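Local structure of chorismate synthase (1SQ1) at residues A[140-145]-A[339-344]; A[269-274]-A[285-290]. The protein probably catalyses the last step of the shikimate pathway, converting 5-enolpyruvylshikimate-3-phosphate to chorismate and phosphate with reduced FMN as cofactor. All blocks are in the same frame, centred on the assembly; numbering follows the deposited sequence.

Overall arrangement
Contact 1 pairs two helices, 128-143 and 325-346. Contact 2 fastens a loop, 269-274, to the start of strand 286-292, which lies between strands 205-212 and 240-245 in an antiparallel sheet. Along the chain the order is 140-145, 269-274, 285-290, 339-344, which nests contact 2 inside the long loop closed by contact 1. Strand 286-292 and helix 325-346 are successive elements. The centres of the contacts lie about 19 Å apart, yet they touch where Leu340 CD1 packs on Leu286 CD2 at 4.1 Å. Through this point the helical layer and one sheet share apolar packing, away from the predicted FMN-binding residues.

Contact 1 of 2, residues A[140-145]-A[339-344]; sequences MLLREF and VLADCL
Leu344 covers one face of the Phe145 ring with its CD2 methyl, which lies 4.0 Å from the ring centroid and 19° off the ring normal: a CH-pi contact displaced somewhat toward the rim. Phe145 CZ is the ring atom nearest to that methyl, while on the CG-CD2 side of the ring Leu344 CD1 approaches Phe145 CD2 to 4.0 Å. The same ring makes an edge-to-face pair with Tyr359 of the second subunit, whose hydroxyl is hydrogen-bonded to Leu344 O.

Leu344 CD1, besides touching the ring, also meets the two leucines of 140-145. Leu344 CG stands anti to the backbone N (chi1 -158°), directed at 140-145; its CD1 and Leu141 CD1 meet tip to tip. Leu142 comes in at an angle, and its CD2 lies 3.7 Å from Leu344 CD1. Leu344 touches three side chains of 140-145 and has more of its surface covered than any other residue of the two segments.

Helices 128-143 and 325-346 meet here, in the helical part of a fold whose two antiparallel sheets flank a helical core in the beta-alpha-beta sandwich of chorismate synthases. Ala341 marks the closest approach of the backbones, its CA 6.0 Å from that of Leu142. Its small CB is met by Leu142 CG at 4.1 Å and by Leu141 CD1 at 4.2 Å, and Leu142 CD2 also reaches Leu340 CB. No hydrogen bond joins the segments, and the contacts between them are almost wholly apolar.

Asp342 turns from this interface: its carboxylate forms a salt bridge with Lys229 and accepts from the backbone N atoms of Thr6, Arg7 and Leu8. Leu352 and Leu355 of the second subunit pack over Leu141, Phe145 and Leu344, extending the apolar cluster across the subunit boundary.

Contact 2 of 2, residues A[269-274]-A[285-290]; sequences LSNHSG and NLILKT
Gly274 O is gripped by the start of strand 286-292: Ile287 N donates to it at 2.9 Å, nearly straight at hydrogen (159°). The donor sits a little out of the carbonyl plane. Leu286 CA adds a CA-H...O contact of 3.2 Å to the same oxygen, and Leu286 CD1 lies 3.6 Å from it. Ile287 CG1 rests against Gly274 CA at 4.0 Å. This part is buried and closely fitted, with the side-chain-less glycine, at positive phi, lying against the strand backbone.

Toward the partly exposed asparagines the fit is looser. Asn271 carries its amide across, CG anti to the backbone N, and brings ND2 to 3.7 Å from Ile287 CG1. The same ND2 is 3.6 Å from Asn285 O, with no hydrogen bond between them.

Asp261 steadies the loop through Ser270 OG and the backbone N atoms of His272 and Ser273, while Ser273 O accepts a hydrogen bond from Lys241 NZ of the third subunit. The loop's own closure is a type I beta turn from Asn271 to Gly274, with Gly274 N bonded to Asn271 O, here docked through its last carbonyl onto an interior strand of an antiparallel sheet.

Contact 1 of 2, residues A[140-145]-A[339-344]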
HETATM    1  N   MSE A 140       3.180   8.976  22.407  1.00 64.54           N
HETATM    2  CA  MSE A 140       2.366   8.443  23.478  1.00 64.87           C
HETATM    3  C   MSE A 140       2.435   6.922  23.476  1.00 64.12           C
HETATM    4  O   MSE A 140       2.535   6.307  24.528  1.00 65.33           O
HETATM    5  CB  MSE A 140       0.928   8.945  23.341  1.00 67.88           C
HETATM    6  CG  MSE A 140       0.773  10.422  23.684  1.00 72.65           C
HETATM    7 SE   MSE A 140      -0.911  11.193  23.117  1.00 85.09          SE
HETATM    8  CE  MSE A 140      -0.273  12.901  22.451  1.00 79.12           C
ATOM      9  N   LEU A 141       2.404   6.305  22.302  1.00 64.71           N
ATOM     10  CA  LEU A 141       2.498   4.845  22.229  1.00 65.39           C
ATOM     11  C   LEU A 141       3.925   4.398  22.534  1.00 66.56           C
ATOM     12  O   LEU A 141       4.137   3.313  23.056  1.00 67.68           O
ATOM     13  CB  LEU A 141       2.072   4.342  20.841  1.00 64.27           C
ATOM     14  CG  LEU A 141       2.096   2.848  20.474  1.00 63.79           C
ATOM     15  CD1 LEU A 141       3.435   2.455  19.916  1.00 64.18           C
ATOM     16  CD2 LEU A 141       1.752   2.010  21.688  1.00 64.99           C
ATOM     17  N   LEU A 142       4.898   5.248  22.214  1.00 68.20           N
ATOM     18  CA  LEU A 142       6.305   4.944  22.455  1.00 69.34           C
ATOM     19  C   LEU A 142       6.672   4.985  23.932  1.00 71.12           C
ATOM     20  O   LEU A 142       7.539   4.236  24.390  1.00 71.41           O
ATOM     21  CB  LEU A 142       7.197   5.919  21.685  1.00 68.84           C
ATOM     22  CG  LEU A 142       7.331   5.688  20.179  1.00 67.48           C
ATOM     23  CD1 LEU A 142       8.278   6.719  19.591  1.00 65.55           C
ATOM     24  CD2 LEU A 142       7.868   4.284  19.923  1.00 67.00           C
ATOM     25  N   ARG A 143       6.021   5.875  24.673  1.00 73.24           N
ATOM     26  CA  ARG A 143       6.268   6.003  26.103  1.00 73.57           C
ATOM     27  C   ARG A 143       5.883   4.694  26.788  1.00 72.84           C
ATOM     28  O   ARG A 143       6.566   4.248  27.707  1.00 72.47           O
ATOM     29  CB  ARG A 143       5.454   7.164  26.700  1.00 75.13           C
ATOM     30  CG  ARG A 143       5.778   7.448  28.165  1.00 81.13           C
ATOM     31  CD  ARG A 143       4.934   8.578  28.770  1.00 86.13           C
ATOM     32  NE  ARG A 143       5.261   8.819  30.184  1.00 90.15           N
ATOM     33  CZ  ARG A 143       6.287   9.553  30.619  1.00 92.11           C
ATOM     34  NH1 ARG A 143       6.496   9.695  31.924  1.00 92.65           N
ATOM     35  NH2 ARG A 143       7.098  10.163  29.758  1.00 91.75           N
ATOM     36  N   GLU A 144       4.804   4.066  26.327  1.00 71.68           N
ATOM     37  CA  GLU A 144       4.357   2.814  26.923  1.00 70.36           C
ATOM     38  C   GLU A 144       5.433   1.738  26.871  1.00 68.74           C
ATOM     39  O   GLU A 144       5.330   0.746  27.579  1.00 69.71           O
ATOM     40  CB  GLU A 144       3.096   2.302  26.226  1.00 72.72           C
ATOM     41  CG  GLU A 144       1.915   3.269  26.291  1.00 77.13           C
ATOM     42  CD  GLU A 144       1.323   3.411  27.686  1.00 78.81           C
ATOM     43  OE1 GLU A 144       0.441   4.282  27.870  1.00 79.78           O
ATOM     44  OE2 GLU A 144       1.725   2.648  28.591  1.00 80.67           O
ATOM     45  N   PHE A 145       6.458   1.931  26.043  1.00 66.51           N
ATOM     46  CA  PHE A 145       7.549   0.957  25.925  1.00 64.47           C
ATOM     47  C   PHE A 145       8.861   1.606  26.334  1.00 65.58           C
ATOM     48  O   PHE A 145       9.948   1.055  26.121  1.00 63.24           O
ATOM     49  CB  PHE A 145       7.669   0.442  24.489  1.00 61.75           C
ATOM     50  CG  PHE A 145       6.552  -0.473  24.078  1.00 59.00           C
ATOM     51  CD1 PHE A 145       6.784  -1.831  23.896  1.00 57.56           C
ATOM     52  CD2 PHE A 145       5.266   0.020  23.881  1.00 56.29           C
ATOM     53  CE1 PHE A 145       5.755  -2.684  23.530  1.00 57.02           C
ATOM     54  CE2 PHE A 145       4.233  -0.822  23.517  1.00 55.63           C
ATOM     55  CZ  PHE A 145       4.472  -2.177  23.338  1.00 56.41           C
ATOM     56  N   VAL A 339       7.826   6.874  12.635  1.00 49.11           N
ATOM     57  CA  VAL A 339       8.431   5.653  12.128  1.00 48.29           C
ATOM     58  C   VAL A 339       8.519   4.582  13.221  1.00 49.09           C
ATOM     59  O   VAL A 339       7.926   3.511  13.085  1.00 48.79           O
ATOM     60  CB  VAL A 339       9.838   5.918  11.573  1.00 47.31           C
ATOM     61  CG1 VAL A 339      10.424   4.637  11.012  1.00 45.47           C
ATOM     62  CG2 VAL A 339       9.772   6.986  10.497  1.00 47.76           C
ATOM     63  N   LEU A 340       9.250   4.863  14.306  1.00 49.33           N
ATOM     64  CA  LEU A 340       9.394   3.881  15.390  1.00 48.23           C
ATOM     65  C   LEU A 340       8.062   3.327  15.898  1.00 49.25           C
ATOM     66  O   LEU A 340       7.933   2.118  16.103  1.00 50.91           O
ATOM     67  CB  LEU A 340      10.178   4.467  16.565  1.00 42.65           C
ATOM     68  CG  LEU A 340      11.695   4.533  16.349  1.00 40.30           C
ATOM     69  CD1 LEU A 340      12.346   5.158  17.554  1.00 32.81           C
ATOM     70  CD2 LEU A 340      12.254   3.145  16.074  1.00 33.32           C
ATOM     71  N   ALA A 341       7.077   4.198  16.094  1.00 48.64           N
ATOM     72  CA  ALA A 341       5.778   3.759  16.568  1.00 48.33           C
ATOM     73  C   ALA A 341       5.120   2.942  15.482  1.00 51.41           C
ATOM     74  O   ALA A 341       4.161   2.215  15.733  1.00 52.53           O
ATOM     75  CB  ALA A 341       4.927   4.944  16.907  1.00 48.70           C
ATOM     76  N   ASP A 342       5.624   3.075  14.257  1.00 54.37           N
ATOM     77  CA  ASP A 342       5.077   2.316  13.138  1.00 54.19           C
ATOM     78  C   ASP A 342       5.713   0.914  13.114  1.00 53.08           C
ATOM     79  O   ASP A 342       5.001  -0.075  13.009  1.00 50.37           O
ATOM     80  CB  ASP A 342       5.309   3.074  11.815  1.00 56.14           C
ATOM     81  CG  ASP A 342       4.677   2.382  10.598  1.00 58.54           C
ATOM     82  OD1 ASP A 342       4.952   2.842   9.467  1.00 60.08           O
ATOM     83  OD2 ASP A 342       3.920   1.395  10.753  1.00 56.76           O
ATOM     84  N   CYS A 343       7.035   0.821  13.247  1.00 54.42           N
ATOM     85  CA  CYS A 343       7.688  -0.492  13.241  1.00 58.11           C
ATOM     86  C   CYS A 343       7.251  -1.303  14.447  1.00 59.63           C
ATOM     87  O   CYS A 343       7.216  -2.538  14.408  1.00 60.95           O
ATOM     88  CB  CYS A 343       9.207  -0.368  13.312  1.00 59.27           C
ATOM     89  SG  CYS A 343       9.959   0.693  12.079  1.00 61.21           S
ATOM     90  N   LEU A 344       6.935  -0.590  15.524  1.00 60.08           N
ATOM     91  CA  LEU A 344       6.516  -1.200  16.781  1.00 59.64           C
ATOM     92  C   LEU A 344       5.251  -2.037  16.579  1.00 59.80           C
ATOM     93  O   LEU A 344       5.110  -3.116  17.161  1.00 60.06           O
ATOM     94  CB  LEU A 344       6.288  -0.091  17.822  1.00 59.48           C
ATOM     95  CG  LEU A 344       6.350  -0.419  19.312  1.00 56.34           C
ATOM     96  CD1 LEU A 344       6.381   0.865  20.118  1.00 55.23           C
ATOM     97  CD2 LEU A 344       5.165  -1.249  19.676  1.00 56.39           C
TER

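Contact 2 of 2, residues A[269-274]-A[285-290]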
ATOM      1  N   LEU A 269      29.461  -3.699  22.614  1.00 81.50           N
ATOM      2  CA  LEU A 269      30.550  -2.884  23.137  1.00 81.98           C
ATOM      3  C   LEU A 269      30.487  -1.468  22.571  1.00 82.06           C
ATOM      4  O   LEU A 269      30.096  -0.521  23.264  1.00 82.25           O
ATOM      5  CB  LEU A 269      31.904  -3.522  22.815  1.00 81.75           C
ATOM      6  CG  LEU A 269      32.381  -4.617  23.782  1.00 83.08           C
ATOM      7  CD1 LEU A 269      32.786  -3.997  25.111  1.00 83.29           C
ATOM      8  CD2 LEU A 269      31.284  -5.652  23.991  1.00 83.85           C
ATOM      9  N   SER A 270      30.870  -1.335  21.306  1.00 80.70           N
ATOM     10  CA  SER A 270      30.859  -0.052  20.603  1.00 78.26           C
ATOM     11  C   SER A 270      29.516   0.153  19.899  1.00 75.01           C
ATOM     12  O   SER A 270      28.766  -0.801  19.718  1.00 75.11           O
ATOM     13  CB  SER A 270      32.003  -0.033  19.586  1.00 79.95           C
ATOM     14  OG  SER A 270      32.108  -1.295  18.934  1.00 83.20           O
ATOM     15  N   ASN A 271      29.210   1.387  19.503  1.00 71.90           N
ATOM     16  CA  ASN A 271      27.940   1.653  18.817  1.00 68.57           C
ATOM     17  C   ASN A 271      28.138   2.370  17.487  1.00 66.16           C
ATOM     18  O   ASN A 271      27.425   3.323  17.172  1.00 66.53           O
ATOM     19  CB  ASN A 271      27.003   2.486  19.709  1.00 66.41           C
ATOM     20  CG  ASN A 271      25.585   2.544  19.170  1.00 65.17           C
ATOM     21  OD1 ASN A 271      25.115   1.603  18.536  1.00 64.66           O
ATOM     22  ND2 ASN A 271      24.890   3.641  19.442  1.00 64.90           N
ATOM     23  N   HIS A 272      29.099   1.906  16.700  1.00 63.12           N
ATOM     24  CA  HIS A 272      29.378   2.525  15.416  1.00 61.17           C
ATOM     25  C   HIS A 272      28.200   2.430  14.474  1.00 59.42           C
ATOM     26  O   HIS A 272      27.961   3.328  13.667  1.00 60.27           O
ATOM     27  CB  HIS A 272      30.585   1.863  14.776  1.00 63.80           C
ATOM     28  CG  HIS A 272      31.857   2.094  15.525  1.00 66.29           C
ATOM     29  ND1 HIS A 272      32.314   3.356  15.833  1.00 66.25           N
ATOM     30  CD2 HIS A 272      32.771   1.227  16.022  1.00 67.16           C
ATOM     31  CE1 HIS A 272      33.456   3.259  16.488  1.00 67.46           C
ATOM     32  NE2 HIS A 272      33.757   1.978  16.616  1.00 68.64           N
ATOM     33  N   SER A 273      27.468   1.331  14.594  1.00 56.28           N
ATOM     34  CA  SER A 273      26.303   1.060  13.768  1.00 53.25           C
ATOM     35  C   SER A 273      25.177   2.080  13.925  1.00 50.56           C
ATOM     36  O   SER A 273      24.309   2.184  13.066  1.00 50.54           O
ATOM     37  CB  SER A 273      25.764  -0.329  14.098  1.00 54.07           C
ATOM     38  OG  SER A 273      25.331  -0.375  15.448  1.00 55.84           O
ATOM     39  N   GLY A 274      25.177   2.828  15.017  1.00 48.14           N
ATOM     40  CA  GLY A 274      24.115   3.800  15.211  1.00 47.29           C
ATOM     41  C   GLY A 274      22.842   3.204  15.792  1.00 47.71           C
ATOM     42  O   GLY A 274      21.860   3.918  16.003  1.00 47.22           O
ATOM     43  N   ASN A 285      21.276   2.594  21.463  1.00 59.11           N
ATOM     44  CA  ASN A 285      20.641   3.877  21.198  1.00 58.60           C
ATOM     45  C   ASN A 285      20.649   4.129  19.714  1.00 57.61           C
ATOM     46  O   ASN A 285      21.371   3.460  18.973  1.00 58.18           O
ATOM     47  CB  ASN A 285      21.407   4.996  21.876  1.00 60.22           C
ATOM     48  CG  ASN A 285      21.399   4.870  23.369  1.00 61.07           C
ATOM     49  OD1 ASN A 285      20.469   5.328  24.030  1.00 63.68           O
ATOM     50  ND2 ASN A 285      22.427   4.229  23.918  1.00 60.28           N
ATOM     51  N   LEU A 286      19.867   5.106  19.279  1.00 55.45           N
ATOM     52  CA  LEU A 286      19.795   5.432  17.864  1.00 54.44           C
ATOM     53  C   LEU A 286      20.554   6.727  17.619  1.00 55.10           C
ATOM     54  O   LEU A 286      20.259   7.748  18.240  1.00 56.37           O
ATOM     55  CB  LEU A 286      18.328   5.573  17.440  1.00 51.85           C
ATOM     56  CG  LEU A 286      17.742   4.719  16.301  1.00 50.16           C
ATOM     57  CD1 LEU A 286      18.286   3.288  16.296  1.00 50.08           C
ATOM     58  CD2 LEU A 286      16.239   4.722  16.449  1.00 45.06           C
ATOM     59  N   ILE A 287      21.543   6.676  16.729  1.00 54.53           N
ATOM     60  CA  ILE A 287      22.345   7.854  16.394  1.00 54.88           C
ATOM     61  C   ILE A 287      22.014   8.312  14.982  1.00 54.47           C
ATOM     62  O   ILE A 287      22.550   7.788  14.012  1.00 56.28           O
ATOM     63  CB  ILE A 287      23.858   7.556  16.453  1.00 57.01           C
ATOM     64  CG1 ILE A 287      24.204   6.840  17.761  1.00 56.28           C
ATOM     65  CG2 ILE A 287      24.644   8.856  16.368  1.00 55.56           C
ATOM     66  CD1 ILE A 287      23.861   7.643  18.985  1.00 58.16           C
ATOM     67  N   LEU A 288      21.137   9.301  14.883  1.00 53.18           N
ATOM     68  CA  LEU A 288      20.698   9.819  13.594  1.00 51.05           C
ATOM     69  C   LEU A 288      21.077  11.274  13.433  1.00 50.65           C
ATOM     70  O   LEU A 288      20.850  12.071  14.330  1.00 52.21           O
ATOM     71  CB  LEU A 288      19.175   9.708  13.478  1.00 48.71           C
ATOM     72  CG  LEU A 288      18.577   8.372  13.873  1.00 44.31           C
ATOM     73  CD1 LEU A 288      17.086   8.381  13.610  1.00 42.02           C
ATOM     74  CD2 LEU A 288      19.273   7.276  13.099  1.00 43.11           C
ATOM     75  N   LYS A 289      21.645  11.632  12.293  1.00 50.13           N
ATOM     76  CA  LYS A 289      22.003  13.020  12.083  1.00 51.61           C
ATOM     77  C   LYS A 289      21.367  13.540  10.806  1.00 51.79           C
ATOM     78  O   LYS A 289      21.512  12.930   9.746  1.00 52.68           O
ATOM     79  CB  LYS A 289      23.521  13.178  12.024  1.00 52.35           C
ATOM     80  CG  LYS A 289      24.277  12.551  13.178  1.00 50.93           C
ATOM     81  CD  LYS A 289      25.722  12.964  13.104  1.00 53.41           C
ATOM     82  CE  LYS A 289      26.616  12.132  14.007  1.00 55.99           C
ATOM     83  NZ  LYS A 289      26.732  10.719  13.512  1.00 58.40           N
ATOM     84  N   THR A 290      20.656  14.662  10.924  1.00 52.72           N
ATOM     85  CA  THR A 290      19.973  15.305   9.797  1.00 53.00           C
ATOM     86  C   THR A 290      20.557  16.695   9.528  1.00 52.83           C
ATOM     87  O   THR A 290      20.501  17.585  10.384  1.00 53.11           O
ATOM     88  CB  THR A 290      18.481  15.493  10.079  1.00 52.20           C
ATOM     89  OG1 THR A 290      17.902  14.234  10.410  1.00 54.75           O
ATOM     90  CG2 THR A 290      17.780  16.043   8.864  1.00 55.38           C
TER